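Local coordinates for adhesion G-protein coupled receptor G6 (Danio rerio, PDB 6V55) that probably acts in myelination and cell adhesion as an adhesion G-protein coupled receptor, with a calcium-binding extracellular region, at residues T352-P357 and I396-Q401. Residues are numbered along the deposited sequence; the frame is centred on the assembly and turned at random.
Sequences TDEQTP and ITTTRQ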
loop_
_atom_site.group_PDB
_atom_site.type_symbol
_atom_site.label_atom_id
_atom_site.label_comp_id
_atom_site.label_asym_id
_atom_site.label_seq_id
_atom_site.Cartn_x
_atom_site.Cartn_y
_atom_site.Cartn_z
ATOM N N THR A 352 -10.393 28.916 -37.392
ATOM C CA THR A 352 -10.664 30.152 -38.135
ATOM C C THR A 352 -11.676 29.877 -39.243
ATOM O O THR A 352 -11.406 29.096 -40.154
ATOM C CB THR A 352 -9.394 30.774 -38.725
ATOM O OG1 THR A 352 -8.597 31.291 -37.667
ATOM C CG2 THR A 352 -9.728 31.923 -39.620
ATOM N N ASP A 353 -12.833 30.520 -39.155
ATOM C CA ASP A 353 -13.901 30.380 -40.128
ATOM C C ASP A 353 -13.842 31.585 -41.047
ATOM O O ASP A 353 -13.966 32.719 -40.578
ATOM C CB ASP A 353 -15.260 30.321 -39.423
ATOM C CG ASP A 353 -16.352 29.682 -40.279
ATOM O OD1 ASP A 353 -17.314 29.139 -39.700
ATOM O OD2 ASP A 353 -16.270 29.719 -41.525
ATOM N N GLU A 354 -13.686 31.347 -42.346
ATOM C CA GLU A 354 -13.739 32.454 -43.293
ATOM C C GLU A 354 -15.110 32.626 -43.920
ATOM O O GLU A 354 -15.342 33.628 -44.607
ATOM C CB GLU A 354 -12.687 32.274 -44.372
ATOM C CG GLU A 354 -11.368 32.867 -43.956
ATOM C CD GLU A 354 -10.240 32.439 -44.853
ATOM O OE1 GLU A 354 -9.490 33.334 -45.320
ATOM O OE2 GLU A 354 -10.106 31.210 -45.078
ATOM N N GLN A 355 -16.026 31.690 -43.656
ATOM C CA GLN A 355 -17.401 31.739 -44.130
ATOM C C GLN A 355 -18.356 31.707 -42.946
ATOM O O GLN A 355 -19.192 30.796 -42.841
ATOM C CB GLN A 355 -17.660 30.564 -45.071
ATOM C CG GLN A 355 -16.817 30.610 -46.325
ATOM C CD GLN A 355 -16.670 29.251 -46.950
ATOM O OE1 GLN A 355 -17.493 28.362 -46.708
ATOM N NE2 GLN A 355 -15.612 29.068 -47.751
ATOM N N THR A 356 -18.191 32.667 -42.027
ATOM C CA THR A 356 -19.017 32.725 -40.815
ATOM C C THR A 356 -20.523 32.915 -41.024
ATOM O O THR A 356 -21.283 32.192 -40.344
ATOM C CB THR A 356 -18.449 33.782 -39.854
ATOM O OG1 THR A 356 -17.012 33.700 -39.789
ATOM C CG2 THR A 356 -19.021 33.628 -38.476
ATOM N N PRO A 357 -21.035 33.781 -41.935
ATOM C CA PRO A 357 -22.493 33.876 -42.082
ATOM C C PRO A 357 -23.179 32.736 -42.810
ATOM O O PRO A 357 -24.420 32.703 -42.850
ATOM C CB PRO A 357 -22.645 35.161 -42.870
ATOM C CG PRO A 357 -21.490 35.227 -43.662
ATOM C CD PRO A 357 -20.447 34.911 -42.714
ATOM N N ILE A 396 -14.634 41.245 -41.800
ATOM C CA ILE A 396 -15.701 41.105 -40.816
ATOM C C ILE A 396 -16.345 39.728 -40.880
ATOM O O ILE A 396 -16.969 39.291 -39.910
ATOM C CB ILE A 396 -16.735 42.235 -40.977
ATOM C CG1 ILE A 396 -17.307 42.238 -42.395
ATOM C CG2 ILE A 396 -16.168 43.609 -40.572
ATOM C CD1 ILE A 396 -18.706 41.708 -42.456
ATOM N N THR A 397 -16.223 39.048 -42.002
ATOM C CA THR A 397 -16.786 37.724 -42.193
ATOM C C THR A 397 -15.787 36.606 -41.840
ATOM O O THR A 397 -16.118 35.417 -41.988
ATOM C CB THR A 397 -17.309 37.654 -43.642
ATOM O OG1 THR A 397 -17.576 36.335 -44.016
ATOM C CG2 THR A 397 -16.279 38.205 -44.622
ATOM N N THR A 398 -14.617 36.954 -41.273
ATOM C CA THR A 398 -13.673 35.968 -40.749
ATOM C C THR A 398 -13.653 36.041 -39.229
ATOM O O THR A 398 -13.254 37.063 -38.656
ATOM C CB THR A 398 -12.259 36.151 -41.295
ATOM O OG1 THR A 398 -12.237 35.833 -42.691
ATOM C CG2 THR A 398 -11.309 35.175 -40.571
ATOM N N THR A 399 -14.091 34.954 -38.589
ATOM C CA THR A 399 -14.018 34.796 -37.144
ATOM C C THR A 399 -12.982 33.755 -36.747
ATOM O O THR A 399 -12.782 32.750 -37.436
ATOM C CB THR A 399 -15.339 34.351 -36.536
ATOM O OG1 THR A 399 -15.811 33.189 -37.243
ATOM C CG2 THR A 399 -16.311 35.427 -36.662
ATOM N N ARG A 400 -12.373 34.005 -35.589
ATOM C CA ARG A 400 -11.675 33.009 -34.795
ATOM C C ARG A 400 -12.649 32.502 -33.751
ATOM O O ARG A 400 -13.201 33.294 -32.981
ATOM C CB ARG A 400 -10.453 33.604 -34.113
ATOM C CG ARG A 400 -9.706 32.569 -33.289
ATOM C CD ARG A 400 -8.510 33.162 -32.523
ATOM N NE ARG A 400 -7.855 34.277 -33.214
ATOM C CZ ARG A 400 -6.983 34.149 -34.220
ATOM N NH1 ARG A 400 -6.659 32.946 -34.689
ATOM N NH2 ARG A 400 -6.445 35.233 -34.777
ATOM N N GLN A 401 -12.860 31.192 -33.720
ATOM C CA GLN A 401 -13.862 30.571 -32.863
ATOM C C GLN A 401 -13.157 29.583 -31.947
ATOM O O GLN A 401 -12.270 28.856 -32.398
ATOM C CB GLN A 401 -14.938 29.872 -33.707
ATOM C CG GLN A 401 -15.695 30.798 -34.674
ATOM C CD GLN A 401 -16.755 30.065 -35.482
ATOM O OE1 GLN A 401 -17.139 28.947 -35.141
ATOM N NE2 GLN A 401 -17.231 30.687 -36.557
HETATM O O HOH W 1 -13.920 35.960 -44.824
#
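The end of strand 342-353 runs antiparallel to the start of strand 399-410, Asp353 and Thr399 forming a hydrogen-bonded pair (Asp353 N to Thr399 O 2.8 Å, Thr399 N to Asp353 O 3.0 Å). An Asx turn, Gln355 N donating to Asp353 OD2 at 2.9 Å, shapes the exit and brings Thr356 back over Thr399. With OG1 beside its own backbone N (chi1 -43°), the Thr356 hydroxyl accepts a hydrogen bond from Thr399 OG1 at 2.9 Å and donates one to Thr397 O, also 2.9 Å away and met from above the carbonyl plane. Gln401 NE2 extends the chain of hydrogen bonds, donating almost straight (167°) to Thr399 OG1 at 3.0 Å, while Gln401 OE1 pairs with Tyr403 OH. An alanine at Thr356, lacking the hydroxyl, would probably leave Thr399 OG1 without this acceptor and Thr397 O held by little more than the weak bond from Thr356 N. A water joins Glu354 O to Thr398 OG1, and Thr352 CG2 meets Thr398 CG2 at 3.7 Å. Within the SEA-domain sheet, Asp439 of strand 436-445 hydrogen-bonds Thr352 and salt-bridges Arg400; Thr399 packs on Ile390 and Val392 of strand 380-392, Arg359 salt-bridges Asp353, and Ala361 of helix 361-374 packs on Asp353 and Gln401.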